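Long-range contacts in putative GGDEF domain protein (Pseudomonas aeruginosa, PDB 7E6G), which probably catalyses the joining of two GTP molecules into cyclic di-GMP with release of diphosphate, as a magnesium-dependent diguanylate cyclase: residues R118-E122 and L185-P189; Q131-L135 and V227-R231. All coordinates share one frame; numbering follows the deposited sequence.

Contacts 1 and 2 illustrate how one GGDEF domain builds its core from segments that interleave along the chain: 118-122 comes first, then 131-135, then 185-189 and finally 227-231. Their centres lie about 9 Å apart, and both reach the same mixed sheet. Contact 1 lays helix 112-128 on strand 183-188, whereas contact 2 pairs the start of strand 134-140 with the end of strand 223-229. Strands 183-188 and 134-140 are neighbours, so the two contacts meet directly: Leu187 packs on Tyr133 and Leu135. Helix packing and strand pairing are thereby joined in one hydrophobic core, in the domain whose strand 134-140 carries, at its far end, the magnesium-binding Asp139 and Val140.

Contact 1 (R118-E122 and L185-P189); sequences RLREE and LLLLP
Leu187 projects from its strand into the side of the helix, and its two methyls are shared among three helical residues. The Leu187 and Leu119 side chains slide past each other in opposite directions, with Leu187 CD1 4.0 Å from Leu119 CD2. The other methyl, Leu187 CD2, meets the aliphatic part of Arg118, 3.6 Å from Arg118 CG, and also touches CG of Glu122. Leu119 uses its second branch too: Leu119 CD1 comes tip to tip with Leu185 CD2 at 3.9 Å, so the leucine spans two strand residues that point to the same side of the sheet.

Where the strand gives way to Pro189, the contact gains a charged component. The Pro189 ring borders a charged pair: Pro189 CB is 3.8 Å from CD of the Glu122 carboxylate, while Pro189 CG approaches the edge of the Arg118 guanidinium, 3.7 Å from Arg118 NH2. A bend at chi2 (77°) turns the Arg118 chain along the helix, bringing Arg118 NE to Glu122 OE2 at 3.3 Å in a salt bridge whose hydrogen bond is weak. A long, weak ion pair from Arg125 reaches the same carboxylate.

Leu135 of the adjacent strand and Val240 of helix 236-252 extend the apolar cluster around Leu119. With helix and strand axes running 28° apart, this is the helix-on-sheet packing of the alpha/beta GGDEF domain.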
loop_
_atom_site.group_PDB
_atom_site.type_symbol
_atom_site.label_atom_id
_atom_site.label_comp_id
_atom_site.label_asym_id
_atom_site.label_seq_id
_atom_site.Cartn_x
_atom_site.Cartn_y
_atom_site.Cartn_z
ATOM N N ARG A 118 24.693 17.906 23.329
ATOM C CA ARG A 118 25.406 18.453 22.270
ATOM C C ARG A 118 26.805 18.725 22.636
ATOM O O ARG A 118 27.634 18.629 21.891
ATOM C CB ARG A 118 24.647 19.548 21.667
ATOM C CG ARG A 118 25.364 20.341 20.621
ATOM C CD ARG A 118 25.508 19.747 19.253
ATOM N NE ARG A 118 25.955 20.729 18.301
ATOM C CZ ARG A 118 25.136 21.387 17.530
ATOM N NH1 ARG A 118 23.869 21.172 17.623
ATOM N NH2 ARG A 118 25.539 22.256 16.680
ATOM N N LEU A 119 27.068 19.056 23.835
ATOM C CA LEU A 119 28.447 19.271 24.261
ATOM C C LEU A 119 29.251 17.980 24.187
ATOM O O LEU A 119 30.419 17.989 23.769
ATOM C CB LEU A 119 28.485 19.852 25.672
ATOM C CG LEU A 119 28.532 21.384 25.778
ATOM C CD1 LEU A 119 27.934 21.818 27.110
ATOM C CD2 LEU A 119 29.944 21.957 25.591
ATOM N N ARG A 120 28.638 16.860 24.575
ATOM C CA ARG A 120 29.285 15.561 24.401
ATOM C C ARG A 120 29.621 15.305 22.932
ATOM O O ARG A 120 30.761 14.950 22.590
ATOM C CB ARG A 120 28.387 14.458 24.967
ATOM C CG ARG A 120 28.908 13.050 24.774
ATOM C CD ARG A 120 28.452 12.128 25.916
ATOM N NE ARG A 120 29.548 11.737 26.815
ATOM C CZ ARG A 120 29.423 11.553 28.130
ATOM N NH1 ARG A 120 28.246 11.732 28.718
ATOM N NH2 ARG A 120 30.478 11.196 28.863
ATOM N N GLU A 121 28.649 15.504 22.034
ATOM C CA GLU A 121 28.955 15.149 20.646
ATOM C C GLU A 121 29.929 16.140 20.004
ATOM O O GLU A 121 30.692 15.761 19.105
ATOM C CB GLU A 121 27.681 14.984 19.809
ATOM C CG GLU A 121 26.782 16.174 19.695
ATOM C CD GLU A 121 25.422 15.802 19.107
ATOM O OE1 GLU A 121 24.891 16.567 18.259
ATOM O OE2 GLU A 121 24.889 14.731 19.489
ATOM N N GLU A 122 29.992 17.379 20.485
ATOM C CA GLU A 122 31.007 18.280 19.950
ATOM C C GLU A 122 32.399 18.009 20.528
ATOM O O GLU A 122 33.394 18.218 19.828
ATOM C CB GLU A 122 30.602 19.735 20.181
ATOM C CG GLU A 122 29.458 20.210 19.282
ATOM C CD GLU A 122 29.795 20.124 17.810
ATOM O OE1 GLU A 122 30.977 20.338 17.471
ATOM O OE2 GLU A 122 28.878 19.859 16.996
ATOM N N LEU A 185 24.061 29.470 28.220
ATOM C CA LEU A 185 25.276 28.881 27.684
ATOM C C LEU A 185 25.206 28.955 26.170
ATOM O O LEU A 185 24.298 28.386 25.555
ATOM C CB LEU A 185 25.456 27.438 28.159
ATOM C CG LEU A 185 26.813 26.858 27.766
ATOM C CD1 LEU A 185 27.965 27.695 28.296
ATOM C CD2 LEU A 185 26.945 25.427 28.260
ATOM N N LEU A 186 26.140 29.683 25.580
ATOM C CA LEU A 186 26.306 29.759 24.139
ATOM C C LEU A 186 27.345 28.715 23.739
ATOM O O LEU A 186 28.447 28.689 24.299
ATOM C CB LEU A 186 26.754 31.166 23.728
ATOM C CG LEU A 186 25.713 32.283 23.493
ATOM C CD1 LEU A 186 24.606 32.348 24.562
ATOM C CD2 LEU A 186 26.396 33.637 23.386
ATOM N N LEU A 187 26.985 27.841 22.808
ATOM C CA LEU A 187 27.919 26.924 22.180
ATOM C C LEU A 187 28.092 27.330 20.722
ATOM O O LEU A 187 27.129 27.309 19.936
ATOM C CB LEU A 187 27.442 25.482 22.286
ATOM C CG LEU A 187 28.301 24.484 21.507
ATOM C CD1 LEU A 187 29.528 24.127 22.272
ATOM C CD2 LEU A 187 27.487 23.237 21.261
ATOM N N LEU A 188 29.308 27.725 20.361
ATOM C CA LEU A 188 29.596 27.989 18.957
ATOM C C LEU A 188 30.418 26.831 18.418
ATOM O O LEU A 188 31.626 26.734 18.702
ATOM C CB LEU A 188 30.337 29.316 18.769
ATOM C CG LEU A 188 29.831 30.508 19.570
ATOM C CD1 LEU A 188 30.509 31.784 19.087
ATOM C CD2 LEU A 188 28.333 30.616 19.455
ATOM N N PRO A 189 29.815 25.928 17.656
ATOM C CA PRO A 189 30.544 24.755 17.180
ATOM C C PRO A 189 31.428 25.110 16.001
ATOM O O PRO A 189 31.143 26.030 15.230
ATOM C CB PRO A 189 29.426 23.794 16.766
ATOM C CG PRO A 189 28.319 24.696 16.338
ATOM C CD PRO A 189 28.436 25.977 17.137
#

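Contact 2 (Q131-L135 and V227-R231); sequences QSYVL and VTEHR
Tyr133 and His230 meet through a ring and a methylene: CB of His230 sits over one face of the tyrosine ring, 3.5 Å from the centroid of the Tyr133 ring, in a CH-pi contact. The imidazole continues outward from that point with its plane only 8° from the phenol's, but the rings are slid apart and barely overlap. The tyrosine reaches this position with CG between its own backbone N and carbonyl carbon (chi1 57°), which swings the ring back toward the histidine although its CB departs from the opposing segment.

Beside the rings, the backbones are stitched together. His230 N is hydrogen-bonded to Tyr133 O (2.9 Å), and Leu135 and Thr228 form an antiparallel hydrogen-bonded pair with Leu135 N to Thr228 O and Thr228 N to Leu135 O, both 2.9 Å. Val134 and Glu229 make the intervening non-hydrogen-bonded pair, on the face opposite Leu135 and Thr228. There Glu229 CG lies 4.2 Å from Val134 CG1, and the extended acid places Glu229 OE1 3.2 Å from Ser132 OG.

Further out, helices fix the polar ends: Asn123 OD1 holds Tyr133 OH, and Thr239 OG1 is hydrogen-bonded to His230 ND1. Tyr236 packs on the tyrosine, while Thr239 and Val240 of helix 236-252 pack against Leu135. On the other side of strand 134-140, Leu188 pairs with Val134 through the backbone. Strands 134-140 and 223-229, flanked by 183-188 and 258-260, thus form the antiparallel middle of the GGDEF-domain sheet.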
loop_
_atom_site.group_PDB
_atom_site.type_symbol
_atom_site.label_atom_id
_atom_site.label_comp_id
_atom_site.label_asym_id
_atom_site.label_seq_id
_atom_site.Cartn_x
_atom_site.Cartn_y
_atom_site.Cartn_z
ATOM N N GLN A 131 38.376 20.132 15.092
ATOM C CA GLN A 131 37.647 21.337 15.064
ATOM C C GLN A 131 37.034 21.604 16.433
ATOM O O GLN A 131 36.236 20.821 16.876
ATOM C CB GLN A 131 36.557 21.116 14.011
ATOM C CG GLN A 131 36.067 19.685 13.822
ATOM C CD GLN A 131 34.753 19.565 13.112
ATOM O OE1 GLN A 131 33.827 20.273 13.418
ATOM N NE2 GLN A 131 34.642 18.624 12.206
ATOM N N SER A 132 37.399 22.681 17.089
ATOM C CA SER A 132 36.858 22.962 18.331
ATOM C C SER A 132 35.754 23.909 18.340
ATOM O O SER A 132 35.348 24.388 17.401
ATOM C CB SER A 132 37.896 23.303 19.305
ATOM O OG SER A 132 38.364 24.543 19.031
ATOM N N TYR A 133 35.147 24.001 19.464
ATOM C CA TYR A 133 34.044 24.926 19.670
ATOM C C TYR A 133 34.440 25.950 20.724
ATOM O O TYR A 133 35.425 25.782 21.451
ATOM C CB TYR A 133 32.768 24.194 20.104
ATOM C CG TYR A 133 32.966 23.383 21.357
ATOM C CD1 TYR A 133 33.376 22.055 21.289
ATOM C CD2 TYR A 133 32.802 23.961 22.612
ATOM C CE1 TYR A 133 33.584 21.309 22.434
ATOM C CE2 TYR A 133 32.986 23.227 23.771
ATOM C CZ TYR A 133 33.386 21.895 23.674
ATOM O OH TYR A 133 33.587 21.170 24.822
ATOM N N VAL A 134 33.670 27.026 20.808
ATOM C CA VAL A 134 33.857 27.943 21.925
ATOM C C VAL A 134 32.591 27.949 22.770
ATOM O O VAL A 134 31.490 27.644 22.306
ATOM C CB VAL A 134 34.254 29.374 21.480
ATOM C CG1 VAL A 134 35.332 29.319 20.386
ATOM C CG2 VAL A 134 33.050 30.169 21.028
ATOM N N LEU A 135 32.777 28.273 24.037
ATOM C CA LEU A 135 31.739 28.259 25.051
ATOM C C LEU A 135 31.672 29.648 25.664
ATOM O O LEU A 135 32.692 30.173 26.124
ATOM C CB LEU A 135 32.084 27.223 26.122
ATOM C CG LEU A 135 31.044 26.246 26.636
ATOM C CD1 LEU A 135 30.362 25.548 25.471
ATOM C CD2 LEU A 135 31.767 25.258 27.531
ATOM N N VAL A 227 34.082 33.515 28.518
ATOM C CA VAL A 227 34.163 32.691 27.319
ATOM C C VAL A 227 35.507 31.968 27.270
ATOM O O VAL A 227 36.535 32.504 27.706
ATOM C CB VAL A 227 33.879 33.515 26.039
ATOM C CG1 VAL A 227 34.649 34.807 26.040
ATOM C CG2 VAL A 227 34.130 32.710 24.795
ATOM N N THR A 228 35.466 30.709 26.813
ATOM C CA THR A 228 36.653 29.904 26.570
ATOM C C THR A 228 36.540 29.147 25.260
ATOM O O THR A 228 35.469 29.014 24.665
ATOM C CB THR A 228 36.922 28.856 27.655
ATOM O OG1 THR A 228 38.275 28.407 27.522
ATOM C CG2 THR A 228 36.017 27.646 27.471
ATOM N N GLU A 229 37.682 28.623 24.840
ATOM C CA GLU A 229 37.766 27.681 23.739
ATOM C C GLU A 229 37.943 26.269 24.273
ATOM O O GLU A 229 38.594 26.041 25.299
ATOM C CB GLU A 229 38.936 28.006 22.826
ATOM C CG GLU A 229 38.842 27.346 21.492
ATOM C CD GLU A 229 40.003 27.724 20.620
ATOM O OE1 GLU A 229 40.157 27.118 19.535
ATOM O OE2 GLU A 229 40.736 28.662 21.006
ATOM N N HIS A 230 37.366 25.313 23.571
ATOM C CA HIS A 230 37.581 23.938 23.967
ATOM C C HIS A 230 39.018 23.509 23.672
ATOM O O HIS A 230 39.465 23.562 22.521
ATOM C CB HIS A 230 36.619 23.007 23.260
ATOM C CG HIS A 230 36.949 21.579 23.507
ATOM N ND1 HIS A 230 36.936 21.038 24.774
ATOM C CD2 HIS A 230 37.387 20.604 22.680
ATOM C CE1 HIS A 230 37.309 19.774 24.709
ATOM N NE2 HIS A 230 37.588 19.485 23.450
ATOM N N ARG A 231 39.726 23.056 24.706
ATOM C CA ARG A 231 41.078 22.524 24.570
ATOM C C ARG A 231 41.007 21.012 24.369
ATOM O O ARG A 231 40.436 20.302 25.200
ATOM C CB ARG A 231 41.901 22.880 25.806
ATOM C CG ARG A 231 41.877 24.380 26.101
ATOM C CD ARG A 231 42.575 24.757 27.414
ATOM N NE ARG A 231 42.410 26.181 27.717
ATOM C CZ ARG A 231 42.877 26.785 28.811
ATOM N NH1 ARG A 231 43.553 26.091 29.728
ATOM N NH2 ARG A 231 42.666 28.088 28.979
#